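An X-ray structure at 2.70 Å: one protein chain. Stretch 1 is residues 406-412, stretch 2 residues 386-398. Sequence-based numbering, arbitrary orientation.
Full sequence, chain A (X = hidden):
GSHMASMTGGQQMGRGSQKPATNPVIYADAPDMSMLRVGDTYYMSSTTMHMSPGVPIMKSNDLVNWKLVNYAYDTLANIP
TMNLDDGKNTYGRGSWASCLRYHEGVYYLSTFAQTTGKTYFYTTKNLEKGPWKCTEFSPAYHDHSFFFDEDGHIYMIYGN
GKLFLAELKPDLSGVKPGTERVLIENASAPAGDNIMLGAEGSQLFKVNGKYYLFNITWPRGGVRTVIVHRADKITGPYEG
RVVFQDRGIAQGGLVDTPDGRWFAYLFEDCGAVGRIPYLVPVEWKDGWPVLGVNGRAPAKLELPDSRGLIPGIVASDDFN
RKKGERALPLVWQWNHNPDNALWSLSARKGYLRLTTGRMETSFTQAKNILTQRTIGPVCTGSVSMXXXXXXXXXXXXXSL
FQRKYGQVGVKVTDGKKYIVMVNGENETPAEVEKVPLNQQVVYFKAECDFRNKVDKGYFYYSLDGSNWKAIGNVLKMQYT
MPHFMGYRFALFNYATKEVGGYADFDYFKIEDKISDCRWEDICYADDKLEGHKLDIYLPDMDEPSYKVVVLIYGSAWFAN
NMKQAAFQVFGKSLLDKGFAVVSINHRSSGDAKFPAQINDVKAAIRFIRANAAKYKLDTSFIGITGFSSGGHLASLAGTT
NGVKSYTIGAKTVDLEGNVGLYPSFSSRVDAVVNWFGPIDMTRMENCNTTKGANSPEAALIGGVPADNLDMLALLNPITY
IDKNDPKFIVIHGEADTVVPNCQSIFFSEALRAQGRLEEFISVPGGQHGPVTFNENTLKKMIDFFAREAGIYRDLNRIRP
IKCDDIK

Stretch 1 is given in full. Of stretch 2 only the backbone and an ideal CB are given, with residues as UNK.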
# COMPACT_ATOMS: atom_id res chain seq x y z
N GLY A 406 -0.49 -3.84 -6.69
CA GLY A 406 0.52 -2.87 -7.08
C GLY A 406 1.84 -3.55 -7.41
O GLY A 406 2.35 -4.31 -6.60
N GLN A 407 2.38 -3.26 -8.60
CA GLN A 407 3.62 -3.87 -9.10
C GLN A 407 4.76 -2.85 -9.04
O GLN A 407 4.53 -1.66 -8.88
CB GLN A 407 3.43 -4.34 -10.54
CG GLN A 407 2.43 -5.48 -10.68
CD GLN A 407 2.15 -5.84 -12.12
OE1 GLN A 407 1.76 -5.00 -12.93
NE2 GLN A 407 2.32 -7.12 -12.43
N VAL A 408 5.99 -3.37 -9.13
CA VAL A 408 7.19 -2.60 -9.41
C VAL A 408 8.25 -3.59 -9.91
O VAL A 408 8.60 -4.54 -9.18
CB VAL A 408 7.69 -1.80 -8.20
CG1 VAL A 408 8.13 -2.69 -7.04
CG2 VAL A 408 8.80 -0.84 -8.58
N GLY A 409 8.74 -3.39 -11.14
CA GLY A 409 9.62 -4.37 -11.80
C GLY A 409 10.24 -3.85 -13.09
O GLY A 409 9.98 -2.73 -13.52
N VAL A 410 11.07 -4.71 -13.69
CA VAL A 410 11.78 -4.42 -14.93
C VAL A 410 11.00 -5.03 -16.10
O VAL A 410 11.04 -6.24 -16.31
CB VAL A 410 13.23 -4.95 -14.87
CG1 VAL A 410 13.90 -4.93 -16.23
CG2 VAL A 410 14.05 -4.19 -13.85
N LYS A 411 10.30 -4.18 -16.84
CA LYS A 411 9.63 -4.56 -18.09
C LYS A 411 10.59 -4.28 -19.25
O LYS A 411 11.45 -3.41 -19.15
CB LYS A 411 8.32 -3.77 -18.20
CG LYS A 411 7.38 -4.18 -19.32
CD LYS A 411 6.23 -3.21 -19.53
CE LYS A 411 5.20 -3.23 -18.41
NZ LYS A 411 4.12 -4.21 -18.67
N VAL A 412 10.44 -5.04 -20.35
CA VAL A 412 11.29 -4.90 -21.53
C VAL A 412 10.40 -4.54 -22.73
O VAL A 412 9.48 -5.29 -23.07
CB VAL A 412 12.12 -6.17 -21.80
CG1 VAL A 412 13.01 -6.02 -23.02
CG2 VAL A 412 12.94 -6.57 -20.59
N UNK A 386 18.15 -9.86 -11.21
CA UNK A 386 19.12 -9.89 -12.31
C UNK A 386 18.34 -10.17 -13.60
O UNK A 386 17.79 -11.27 -13.78
CB UNK A 386 20.21 -10.94 -12.07
N UNK A 387 18.34 -9.18 -14.50
CA UNK A 387 17.35 -9.07 -15.59
C UNK A 387 17.92 -9.58 -16.92
O UNK A 387 17.21 -9.57 -17.93
CB UNK A 387 16.89 -7.62 -15.75
N UNK A 388 19.19 -10.02 -16.93
CA UNK A 388 19.87 -10.51 -18.13
C UNK A 388 18.97 -11.48 -18.91
O UNK A 388 18.92 -11.42 -20.13
CB UNK A 388 21.18 -11.20 -17.75
N UNK A 389 18.28 -12.37 -18.19
CA UNK A 389 17.50 -13.47 -18.76
C UNK A 389 16.25 -13.01 -19.49
O UNK A 389 15.76 -13.72 -20.37
CB UNK A 389 17.10 -14.45 -17.65
N UNK A 390 15.73 -11.83 -19.13
CA UNK A 390 14.43 -11.34 -19.60
C UNK A 390 14.42 -11.17 -21.12
O UNK A 390 15.45 -10.90 -21.74
CB UNK A 390 14.09 -10.01 -18.92
N UNK A 391 13.21 -11.29 -21.69
CA UNK A 391 12.97 -11.20 -23.13
C UNK A 391 11.92 -10.11 -23.42
O UNK A 391 11.29 -9.59 -22.50
CB UNK A 391 12.51 -12.55 -23.68
N UNK A 392 11.77 -9.79 -24.71
CA UNK A 392 10.83 -8.79 -25.22
C UNK A 392 9.43 -9.07 -24.65
O UNK A 392 8.79 -10.06 -25.01
CB UNK A 392 10.80 -8.80 -26.75
N UNK A 393 8.97 -8.18 -23.75
CA UNK A 393 7.60 -8.17 -23.25
C UNK A 393 7.43 -8.81 -21.88
O UNK A 393 6.33 -8.80 -21.34
CB UNK A 393 6.69 -8.89 -24.25
N UNK A 394 8.52 -9.36 -21.32
CA UNK A 394 8.47 -9.98 -19.99
C UNK A 394 8.43 -8.87 -18.93
O UNK A 394 8.83 -7.73 -19.18
CB UNK A 394 9.67 -10.90 -19.77
N UNK A 395 7.94 -9.23 -17.74
CA UNK A 395 7.72 -8.28 -16.65
C UNK A 395 7.92 -9.01 -15.31
O UNK A 395 7.12 -9.86 -14.97
CB UNK A 395 6.32 -7.66 -16.74
N UNK A 396 8.99 -8.66 -14.59
CA UNK A 396 9.40 -9.38 -13.38
C UNK A 396 9.81 -8.40 -12.29
O UNK A 396 10.71 -7.60 -12.49
CB UNK A 396 10.55 -10.34 -13.69
N UNK A 397 9.17 -8.49 -11.12
CA UNK A 397 9.46 -7.61 -10.00
C UNK A 397 8.84 -8.09 -8.69
O UNK A 397 8.71 -9.29 -8.46
CB UNK A 397 8.97 -6.20 -10.32
N UNK A 398 8.48 -7.12 -7.85
CA UNK A 398 7.86 -7.33 -6.53
C UNK A 398 6.45 -6.73 -6.57
O UNK A 398 6.25 -5.70 -7.21
CB UNK A 398 8.69 -6.70 -5.41

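Position 386 has no atom of stretch 1 within 5.5 Å of its ideal CB, so stretch 1 sets no preference; the residue is D386. At 387 the CB points toward stretch 1 and lies 4.1 Å from V410 CG1, which favours a modest apolar group. V387 fits, its CG1 3.8 Å from V410 CG2. Positions 388 and 389 are out of reach and unconstrained by stretch 1; S388 and G389 occupy the middle of a type I turn from 387 to 390.

The CB of 390 points toward stretch 1, 4.0 Å from V412 CG2, with V410 further along; a long apolar chain could span both. M390 does so, its CE reaching 3.7 Å from V410 CB.

At 391 the CB points away, so many residues would serve, and K391 is found. The CB of 392 also points away, 5.1 Å from V412 CG1, which leaves polar chains acceptable; E392 curls back until OE1 is 4.1 Å from V412 CG1.

Position 393 has phi/psi of 101/-3, where a CB would jam against the preceding carbonyl oxygen. Glycine is called for, and G393 also gives a weak hydrogen bond from N to V412 O (3.0 Å). At 394 the CB points sideways, 5.5 Å from V412 CG2, so the choice is wide. D394 accepts a weak bond at its backbone O from V412 N (3.3 Å), while OD2 accepts another weak one from K391 N (3.5 Å).

Position 395 pairs antiparallel with K411 (CA to CA 4.4 Å). Its CB shares a sheet face with K411, 4.5 Å from K411 CG; G409, lacking a side chain, leaves room alongside. A large apolar or aromatic group, or an acid for the lysine, would suit. K411 packs over one face of the F395 ring, with K411 CE 4.2 Å from the ring centroid and K411 NZ, also 4.2 Å from it, in an off-centre cation-pi contact, while Q407 OE1 meets the ring edge 3.1 Å from F395 CE2.

The CB of 396 lies on the V410 face, 4.9 Å from V410 O, compatible with small or medium apolar groups. A396 accepts at O from V410 N (3.1 Å).

At 397 an ideal CB would be 2.0 Å from V408 O and 2.4 Å from G409 CA, both clashes. Only glycine fits, and G397 brings its CA within 3.7 Å of G409 CA.

The CB of 398, 4.3 Å from V408 O, invites an apolar chain beside V408. L398 supplies one, its CB 4.3 Å from V408 CG1, and its N donates to V408 O (2.9 Å).

Stretch 2 386-398: DVSGMKEGDFAGL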
# COMPACT_ATOMS: atom_id res chain seq x y z
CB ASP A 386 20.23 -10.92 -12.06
CG ASP A 386 21.47 -10.73 -12.92
OD1 ASP A 386 21.32 -10.30 -14.09
OD2 ASP A 386 22.58 -11.01 -12.42
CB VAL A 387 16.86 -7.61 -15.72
CG1 VAL A 387 16.45 -7.04 -14.38
CG2 VAL A 387 17.90 -6.73 -16.39
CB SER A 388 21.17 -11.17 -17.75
OG SER A 388 21.82 -10.46 -16.71
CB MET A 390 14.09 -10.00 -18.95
CG MET A 390 13.89 -10.10 -17.45
SD MET A 390 12.87 -8.75 -16.85
CE MET A 390 13.43 -8.68 -15.15
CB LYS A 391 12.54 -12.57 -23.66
CG LYS A 391 13.65 -13.61 -23.69
CD LYS A 391 13.28 -14.91 -24.38
CE LYS A 391 14.28 -16.02 -24.12
NZ LYS A 391 13.77 -17.35 -24.52
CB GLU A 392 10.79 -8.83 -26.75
CG GLU A 392 9.91 -7.77 -27.38
CD GLU A 392 10.46 -6.35 -27.34
OE1 GLU A 392 11.63 -6.18 -26.93
OE2 GLU A 392 9.72 -5.41 -27.71
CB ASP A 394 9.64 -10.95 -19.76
CG ASP A 394 9.64 -12.19 -20.67
OD1 ASP A 394 8.77 -12.23 -21.57
OD2 ASP A 394 10.50 -13.11 -20.48
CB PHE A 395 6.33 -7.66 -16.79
CG PHE A 395 5.99 -6.55 -15.83
CD1 PHE A 395 6.98 -5.81 -15.19
CD2 PHE A 395 4.67 -6.22 -15.60
CE1 PHE A 395 6.65 -4.79 -14.32
CE2 PHE A 395 4.33 -5.19 -14.73
CZ PHE A 395 5.32 -4.48 -14.09
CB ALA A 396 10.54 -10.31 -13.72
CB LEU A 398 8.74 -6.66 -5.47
CG LEU A 398 8.30 -6.85 -4.02
CD1 LEU A 398 8.64 -8.25 -3.54
CD2 LEU A 398 8.95 -5.81 -3.12
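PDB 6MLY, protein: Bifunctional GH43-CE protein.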